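Local coordinates for succinate dehydrogenase (Membrane anchor subunit) (Mycolicibacterium smegmatis, PDB 7D6V), which forms the membrane anchor of succinate dehydrogenase Sdh1, carries a membrane-embedded Rieske-type iron-sulfur cluster and helps pass electrons from succinate to quinone, at the ubiquinone-1 site and the interface of chains B and A. Sequence-based numbering; all coordinates share one arbitrary frame. Chains: chain A, Succinate dehydrogenase (Membrane anchor subunit); chain B, Fumarate reductase iron-sulfur subunit.

Contact 1: the ubiquinone-1 site. Residues chain B 236; chain A 145, 147, 150-151, 154. With UQ1 (ubiquinone-1), chain C.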
ATOM      1  N   TYR B 236       8.901  30.557 -15.130  1.00 14.53           N
ATOM      2  CA  TYR B 236       8.778  31.790 -14.360  1.00 14.53           C
ATOM      3  C   TYR B 236      10.126  32.305 -13.870  1.00 14.53           C
ATOM      4  O   TYR B 236      10.210  32.916 -12.805  1.00 14.53           O
ATOM      5  CB  TYR B 236       7.833  31.589 -13.177  1.00 14.53           C
ATOM      6  CG  TYR B 236       6.502  30.992 -13.554  1.00 14.53           C
ATOM      7  CD1 TYR B 236       5.676  31.615 -14.477  1.00 14.53           C
ATOM      8  CD2 TYR B 236       6.070  29.803 -12.989  1.00 14.53           C
ATOM      9  CE1 TYR B 236       4.463  31.074 -14.826  1.00 14.53           C
ATOM     10  CE2 TYR B 236       4.855  29.254 -13.333  1.00 14.53           C
ATOM     11  CZ  TYR B 236       4.056  29.895 -14.252  1.00 14.53           C
ATOM     12  OH  TYR B 236       2.844  29.357 -14.602  1.00 14.53           O
TER
ATOM     13  N   THR A 145      -2.756  30.450  -9.905  1.00 14.55           N
ATOM     14  CA  THR A 145      -2.759  30.462 -11.360  1.00 14.55           C
ATOM     15  C   THR A 145      -2.946  31.847 -11.965  1.00 14.55           C
ATOM     16  O   THR A 145      -2.552  32.055 -13.115  1.00 14.55           O
ATOM     17  CB  THR A 145      -3.861  29.535 -11.889  1.00 14.55           C
ATOM     18  OG1 THR A 145      -5.054  29.721 -11.120  1.00 14.55           O
ATOM     19  CG2 THR A 145      -3.435  28.086 -11.787  1.00 14.55           C
ATOM     20  N   PHE A 147      -3.048  36.375 -11.832  1.00 17.97           N
ATOM     21  CA  PHE A 147      -1.971  37.365 -11.829  1.00 17.97           C
ATOM     22  C   PHE A 147      -1.400  37.670 -10.450  1.00 17.97           C
ATOM     23  O   PHE A 147      -0.165  37.684 -10.315  1.00 17.97           O
ATOM     24  CB  PHE A 147      -2.440  38.661 -12.496  1.00 17.97           C
ATOM     25  CG  PHE A 147      -1.755  39.888 -11.960  1.00 17.97           C
ATOM     26  CD1 PHE A 147      -0.413  40.121 -12.218  1.00 17.97           C
ATOM     27  CD2 PHE A 147      -2.446  40.798 -11.180  1.00 17.97           C
ATOM     28  CE1 PHE A 147       0.217  41.237 -11.718  1.00 17.97           C
ATOM     29  CE2 PHE A 147      -1.817  41.918 -10.679  1.00 17.97           C
ATOM     30  CZ  PHE A 147      -0.485  42.137 -10.949  1.00 17.97           C
ATOM     31  N   ILE A 150       0.219  34.272  -8.916  1.00 15.48           N
ATOM     32  CA  ILE A 150       1.234  33.653  -9.761  1.00 15.48           C
ATOM     33  C   ILE A 150       2.616  34.218  -9.455  1.00 15.48           C
ATOM     34  O   ILE A 150       3.627  33.593  -9.789  1.00 15.48           O
ATOM     35  CB  ILE A 150       0.877  33.825 -11.253  1.00 15.48           C
ATOM     36  CG1 ILE A 150       1.722  32.912 -12.145  1.00 15.48           C
ATOM     37  CG2 ILE A 150       1.076  35.255 -11.690  1.00 15.48           C
ATOM     38  CD1 ILE A 150       1.421  31.454 -11.996  1.00 15.48           C
ATOM     39  N   LEU A 151       2.683  35.380  -8.804  1.00 15.06           N
ATOM     40  CA  LEU A 151       3.950  36.026  -8.496  1.00 15.06           C
ATOM     41  C   LEU A 151       4.686  35.372  -7.337  1.00 15.06           C
ATOM     42  O   LEU A 151       5.812  35.776  -7.040  1.00 15.06           O
ATOM     43  CB  LEU A 151       3.722  37.504  -8.184  1.00 15.06           C
ATOM     44  CG  LEU A 151       3.247  38.382  -9.340  1.00 15.06           C
ATOM     45  CD1 LEU A 151       2.918  39.776  -8.848  1.00 15.06           C
ATOM     46  CD2 LEU A 151       4.287  38.436 -10.440  1.00 15.06           C
ATOM     47  N   ILE A 154       8.556  33.707  -7.771  1.00 12.74           N
ATOM     48  CA  ILE A 154       9.840  34.391  -7.805  1.00 12.74           C
ATOM     49  C   ILE A 154      10.523  34.355  -6.439  1.00 12.74           C
ATOM     50  O   ILE A 154      11.372  35.194  -6.150  1.00 12.74           O
ATOM     51  CB  ILE A 154       9.701  35.832  -8.316  1.00 12.74           C
ATOM     52  CG1 ILE A 154       8.788  36.638  -7.396  1.00 12.74           C
ATOM     53  CG2 ILE A 154       9.173  35.845  -9.732  1.00 12.74           C
ATOM     54  CD1 ILE A 154       8.589  38.062  -7.836  1.00 12.74           C
TER
HETATM   55  C1  UQ1 C 301       3.007  34.919 -16.064  1.00 18.81           C
HETATM   56  O1  UQ1 C 301       3.925  34.239 -16.365  1.00 18.81           O
HETATM   57  C2  UQ1 C 301       1.593  34.531 -16.485  1.00 18.81           C
HETATM   58  O2  UQ1 C 301       1.377  33.368 -17.232  1.00 18.81           O
HETATM   59  CM2 UQ1 C 301       1.053  33.597 -18.573  1.00 18.81           C
HETATM   60  C3  UQ1 C 301       0.413  35.414 -16.091  1.00 18.81           C
HETATM   61  O3  UQ1 C 301      -0.884  35.061 -16.478  1.00 18.81           O
HETATM   62  CM3 UQ1 C 301      -1.530  34.194 -15.591  1.00 18.81           C
HETATM   63  C4  UQ1 C 301       0.648  36.682 -15.280  1.00 18.81           C
HETATM   64  O4  UQ1 C 301      -0.267  37.366 -14.975  1.00 18.81           O
HETATM   65  C5  UQ1 C 301       2.062  37.069 -14.857  1.00 18.81           C
HETATM   66  CM5 UQ1 C 301       2.300  38.336 -14.042  1.00 18.81           C
HETATM   67  C6  UQ1 C 301       3.241  36.188 -15.252  1.00 18.81           C
HETATM   68  C7  UQ1 C 301       4.655  36.567 -14.828  1.00 18.81           C
HETATM   69  C8  UQ1 C 301       4.928  35.912 -13.476  1.00 18.81           C
HETATM   70  C9  UQ1 C 301       6.120  35.450 -13.176  1.00 18.81           C
HETATM   71  C10 UQ1 C 301       7.262  35.564 -14.182  1.00 18.81           C
HETATM   72  C11 UQ1 C 301       6.356  34.800 -11.816  1.00 18.81           C
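Carbonyl oxygen O4 of UQ1 is about as closely held as any polar atom of the ligand, yet the count of hydrogen bonds gripping it is zero: no protein N or O lies within bonding reach of the ligand. Carbon meets it instead, CB of A:Phe147 lying 3.5 Å from O4. The same side chain turns CG roughly anti to its backbone N (chi1 151°), and its ring, edge on, brings CD1 to 3.7 Å from the quinone methyl CM5. A:Ile150 covers one face of the quinone. With CG1 anti to the backbone N (chi1 -166°), its CG2 branch points down on the ring rim, 3.8 Å from UQ1 C5. The other branch reaches chain B: A:Ile150 CD1 stands 3.6 Å from the phenol OH of B:Tyr236, the two side chains crossing at about a right angle. B:Tyr236 borders the opposite carbonyl, its CE1 3.6 Å from UQ1 O1, while its CB touches the prenyl methyl C11 at 3.8 Å. The short tail rises towards the side of the ring that A:Ile150 covers, and meets CG2 of A:Ile154 at C11 (3.7 Å) and CD2 of A:Leu151 at C8 (4.0 Å). The backbone O of A:Thr145 faces methoxy carbon CM3. Grip is thus largely by shape and apolar packing, with about half of the ligand surface buried. This pocket between two subunits holds the ubiquinone, probably where the enzyme hands electrons to its quinone acceptor.

Contact 2: the interface of chains B and A. Residues chain B 156-157, 201-204, 228; chain A 122, 128-129, 141-145.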
ATOM      1  N   HIS B 156      -8.629  20.418  -0.937  1.00 12.42           N
ATOM      2  CA  HIS B 156      -9.737  21.356  -1.074  1.00 12.42           C
ATOM      3  C   HIS B 156      -9.931  21.843  -2.500  1.00 12.42           C
ATOM      4  O   HIS B 156     -10.991  22.395  -2.808  1.00 12.42           O
ATOM      5  CB  HIS B 156      -9.527  22.560  -0.156  1.00 12.42           C
ATOM      6  CG  HIS B 156      -8.398  23.448  -0.578  1.00 12.42           C
ATOM      7  ND1 HIS B 156      -8.592  24.747  -0.995  1.00 12.42           N
ATOM      8  CD2 HIS B 156      -7.067  23.220  -0.658  1.00 12.42           C
ATOM      9  CE1 HIS B 156      -7.427  25.281  -1.309  1.00 12.42           C
ATOM     10  NE2 HIS B 156      -6.487  24.377  -1.113  1.00 12.42           N
ATOM     11  N   VAL B 157      -8.936  21.664  -3.371  1.00 12.31           N
ATOM     12  CA  VAL B 157      -9.067  22.121  -4.750  1.00 12.31           C
ATOM     13  C   VAL B 157     -10.240  21.430  -5.429  1.00 12.31           C
ATOM     14  O   VAL B 157     -11.047  22.070  -6.113  1.00 12.31           O
ATOM     15  CB  VAL B 157      -7.752  21.890  -5.519  1.00 12.31           C
ATOM     16  CG1 VAL B 157      -7.880  22.381  -6.947  1.00 12.31           C
ATOM     17  CG2 VAL B 157      -6.604  22.582  -4.820  1.00 12.31           C
ATOM     18  N   GLY B 201      -0.620  24.646 -10.756  1.00 12.67           N
ATOM     19  CA  GLY B 201      -0.816  25.960 -10.170  1.00 12.67           C
ATOM     20  C   GLY B 201      -2.015  26.056  -9.254  1.00 12.67           C
ATOM     21  O   GLY B 201      -2.056  26.945  -8.399  1.00 12.67           O
ATOM     22  N   TYR B 202      -2.994  25.164  -9.414  1.00 12.53           N
ATOM     23  CA  TYR B 202      -4.159  25.171  -8.536  1.00 12.53           C
ATOM     24  C   TYR B 202      -3.788  24.808  -7.110  1.00 12.53           C
ATOM     25  O   TYR B 202      -4.494  25.187  -6.171  1.00 12.53           O
ATOM     26  CB  TYR B 202      -5.222  24.213  -9.063  1.00 12.53           C
ATOM     27  CG  TYR B 202      -6.048  24.791 -10.179  1.00 12.53           C
ATOM     28  CD1 TYR B 202      -5.715  24.561 -11.504  1.00 12.53           C
ATOM     29  CD2 TYR B 202      -7.160  25.571  -9.910  1.00 12.53           C
ATOM     30  CE1 TYR B 202      -6.466  25.091 -12.524  1.00 12.53           C
ATOM     31  CE2 TYR B 202      -7.917  26.103 -10.923  1.00 12.53           C
ATOM     32  CZ  TYR B 202      -7.566  25.861 -12.227  1.00 12.53           C
ATOM     33  OH  TYR B 202      -8.320  26.393 -13.244  1.00 12.53           O
ATOM     34  N   CYS B 203      -2.708  24.080  -7.116  1.00 11.63           N
ATOM     35  CA  CYS B 203      -2.263  23.678  -5.789  1.00 11.63           C
ATOM     36  C   CYS B 203      -1.683  24.877  -5.054  1.00 11.63           C
ATOM     37  O   CYS B 203      -0.595  25.353  -5.389  1.00 11.63           O
ATOM     38  CB  CYS B 203      -1.231  22.560  -5.887  1.00 11.63           C
ATOM     39  SG  CYS B 203      -0.610  21.974  -4.293  1.00 11.63           S
ATOM     40  N   ASN B 204      -2.396  25.384  -3.877  1.00 12.63           N
ATOM     41  CA  ASN B 204      -1.750  26.078  -2.782  1.00 12.63           C
ATOM     42  C   ASN B 204      -1.330  25.021  -1.775  1.00 12.63           C
ATOM     43  O   ASN B 204      -1.965  23.972  -1.656  1.00 12.63           O
ATOM     44  CB  ASN B 204      -2.666  27.140  -2.164  1.00 12.63           C
ATOM     45  CG  ASN B 204      -3.814  26.559  -1.364  1.00 12.63           C
ATOM     46  OD1 ASN B 204      -4.225  25.422  -1.567  1.00 12.63           O
ATOM     47  ND2 ASN B 204      -4.349  27.355  -0.456  1.00 12.63           N
ATOM     48  N   LYS B 228       7.000  22.357  -8.353  1.00 11.18           N
ATOM     49  CA  LYS B 228       6.714  23.772  -8.564  1.00 11.18           C
ATOM     50  C   LYS B 228       7.992  24.549  -8.848  1.00 11.18           C
ATOM     51  O   LYS B 228       8.005  25.450  -9.692  1.00 11.18           O
ATOM     52  CB  LYS B 228       5.988  24.350  -7.351  1.00 11.18           C
ATOM     53  CG  LYS B 228       4.515  24.006  -7.297  1.00 11.18           C
ATOM     54  CD  LYS B 228       3.894  24.443  -5.990  1.00 11.18           C
ATOM     55  CE  LYS B 228       2.394  24.202  -5.982  1.00 11.18           C
ATOM     56  NZ  LYS B 228       1.633  25.312  -6.611  1.00 11.18           N
TER
ATOM     57  N   TYR A 122      -2.598  31.146   3.938  1.00 12.31           N
ATOM     58  CA  TYR A 122      -3.680  30.599   3.127  1.00 12.31           C
ATOM     59  C   TYR A 122      -4.678  29.857   3.999  1.00 12.31           C
ATOM     60  O   TYR A 122      -5.883  29.877   3.731  1.00 12.31           O
ATOM     61  CB  TYR A 122      -3.131  29.664   2.048  1.00 12.31           C
ATOM     62  CG  TYR A 122      -2.455  30.347   0.886  1.00 12.31           C
ATOM     63  CD1 TYR A 122      -2.803  31.633   0.509  1.00 12.31           C
ATOM     64  CD2 TYR A 122      -1.472  29.696   0.158  1.00 12.31           C
ATOM     65  CE1 TYR A 122      -2.181  32.253  -0.549  1.00 12.31           C
ATOM     66  CE2 TYR A 122      -0.847  30.307  -0.898  1.00 12.31           C
ATOM     67  CZ  TYR A 122      -1.205  31.585  -1.249  1.00 12.31           C
ATOM     68  OH  TYR A 122      -0.581  32.195  -2.308  1.00 12.31           O
ATOM     69  N   SER A 128      -8.363  29.092   2.934  1.00 14.95           N
ATOM     70  CA  SER A 128      -8.436  28.254   1.745  1.00 14.95           C
ATOM     71  C   SER A 128      -8.844  26.846   2.170  1.00 14.95           C
ATOM     72  O   SER A 128      -9.963  26.443   1.860  1.00 14.95           O
ATOM     73  CB  SER A 128      -7.129  28.296   0.960  1.00 14.95           C
ATOM     74  OG  SER A 128      -7.042  29.489   0.206  1.00 14.95           O
ATOM     75  N   PRO A 129      -8.039  26.060   2.867  1.00 13.70           N
ATOM     76  CA  PRO A 129      -8.647  25.280   3.947  1.00 13.70           C
ATOM     77  C   PRO A 129      -8.435  25.991   5.273  1.00 13.70           C
ATOM     78  O   PRO A 129      -7.292  26.294   5.625  1.00 13.70           O
ATOM     79  CB  PRO A 129      -7.931  23.929   3.866  1.00 13.70           C
ATOM     80  CG  PRO A 129      -6.632  24.231   3.290  1.00 13.70           C
ATOM     81  CD  PRO A 129      -6.778  25.444   2.414  1.00 13.70           C
ATOM     82  N   TYR A 141     -12.250  29.153  -6.880  1.00 13.58           N
ATOM     83  CA  TYR A 141     -10.874  28.979  -6.423  1.00 13.58           C
ATOM     84  C   TYR A 141      -9.978  28.767  -7.630  1.00 13.58           C
ATOM     85  O   TYR A 141     -10.196  27.831  -8.405  1.00 13.58           O
ATOM     86  CB  TYR A 141     -10.769  27.802  -5.461  1.00 13.58           C
ATOM     87  CG  TYR A 141      -9.354  27.408  -5.114  1.00 13.58           C
ATOM     88  CD1 TYR A 141      -8.642  28.088  -4.139  1.00 13.58           C
ATOM     89  CD2 TYR A 141      -8.736  26.350  -5.758  1.00 13.58           C
ATOM     90  CE1 TYR A 141      -7.353  27.728  -3.823  1.00 13.58           C
ATOM     91  CE2 TYR A 141      -7.451  25.986  -5.450  1.00 13.58           C
ATOM     92  CZ  TYR A 141      -6.764  26.675  -4.481  1.00 13.58           C
ATOM     93  OH  TYR A 141      -5.478  26.305  -4.175  1.00 13.58           O
ATOM     94  N   THR A 142      -8.973  29.625  -7.788  1.00 14.67           N
ATOM     95  CA  THR A 142      -7.988  29.467  -8.843  1.00 14.67           C
ATOM     96  C   THR A 142      -6.613  29.070  -8.329  1.00 14.67           C
ATOM     97  O   THR A 142      -5.775  28.641  -9.126  1.00 14.67           O
ATOM     98  CB  THR A 142      -7.869  30.759  -9.664  1.00 14.67           C
ATOM     99  OG1 THR A 142      -7.236  31.776  -8.879  1.00 14.67           O
ATOM    100  CG2 THR A 142      -9.237  31.235 -10.099  1.00 14.67           C
ATOM    101  N   GLY A 143      -6.362  29.189  -7.035  1.00 14.32           N
ATOM    102  CA  GLY A 143      -5.068  28.803  -6.499  1.00 14.32           C
ATOM    103  C   GLY A 143      -4.028  29.854  -6.789  1.00 14.32           C
ATOM    104  O   GLY A 143      -4.238  31.041  -6.539  1.00 14.32           O
ATOM    105  N   GLU A 144      -2.893  29.419  -7.323  1.00 14.42           N
ATOM    106  CA  GLU A 144      -1.789  30.302  -7.679  1.00 14.42           C
ATOM    107  C   GLU A 144      -1.632  30.395  -9.192  1.00 14.42           C
ATOM    108  O   GLU A 144      -0.521  30.407  -9.720  1.00 14.42           O
ATOM    109  CB  GLU A 144      -0.494  29.831  -7.027  1.00 14.42           C
ATOM    110  CG  GLU A 144      -0.369  30.225  -5.569  1.00 14.42           C
ATOM    111  CD  GLU A 144       0.782  29.532  -4.876  1.00 14.42           C
ATOM    112  OE1 GLU A 144       1.004  29.801  -3.678  1.00 14.42           O
ATOM    113  OE2 GLU A 144       1.466  28.720  -5.528  1.00 14.42           O
ATOM    114  N   THR A 145      -2.756  30.450  -9.905  1.00 14.55           N
ATOM    115  CA  THR A 145      -2.759  30.462 -11.360  1.00 14.55           C
ATOM    116  C   THR A 145      -2.946  31.847 -11.965  1.00 14.55           C
ATOM    117  O   THR A 145      -2.552  32.055 -13.115  1.00 14.55           O
ATOM    118  CB  THR A 145      -3.861  29.535 -11.889  1.00 14.55           C
ATOM    119  OG1 THR A 145      -5.054  29.721 -11.120  1.00 14.55           O
ATOM    120  CG2 THR A 145      -3.435  28.086 -11.787  1.00 14.55           C
TER
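A:Tyr141 is the chain A plug in this junction between the membrane anchor and the iron-sulfur subunit. From CB, CG runs anti to the backbone N (chi1 171°), aiming the phenol into chain B. One ring face lies over the backbone N of A:Gly143; on the other stands B:His156, edge to face with planes 65° apart. Along the ring, CE1 meets CE1 of B:His156 at 3.5 Å, and on the far edge CE2 packs against CG2 of B:Val157 at 3.6 Å. At the tip, OH donates to the backbone O of B:Tyr202, nearly along the C=O axis (2.5 Å), and accepts the backbone N-H of B:Asn204 at 3.2 Å. The amide OD1 of B:Asn204 is also 3.0 Å from this OH and could compete for its hydrogen. That OD1 is held by NE2 of B:His156, which donates in its ring plane onto a carbonyl lone pair, fixing both groups. A:Pro129 CD caps the face of the imidazole. A backbone bond adds to the grip: A:Glu144 N donates to B:Gly201 O at 2.8 Å (153° at H). The A:Glu144 side chain, extended beyond CG, sends OE2 towards B:Lys228 NZ, a loose salt bridge of 3.6 Å that may stabilise the carboxylate's negative charge; this lysine also donates to B:Cys203 O. The other carboxylate oxygen of A:Glu144, OE1, accepts from A:Tyr122 OH on its anti lone pair, at 3.2 Å.

Contact 1 and contact 2 are neighbours, the centres of their C-alpha atoms about 12 Å apart, and A:Thr145 belongs to both, its backbone on the ligand side and its methyl branch CG2 on chain B. In chain A, the loop 141-145 of contact 2 leads, one residue on, into helix 147-150 of contact 1. In chain B, helix 219-235 carries the lysine of contact 2 and ends just before B:Tyr236. Because B:Val157, B:Cys203 and B:Asn204 also line the 3Fe-4S cluster pocket, docking of the subunits probably sets the cluster close to the quinone for electron transfer.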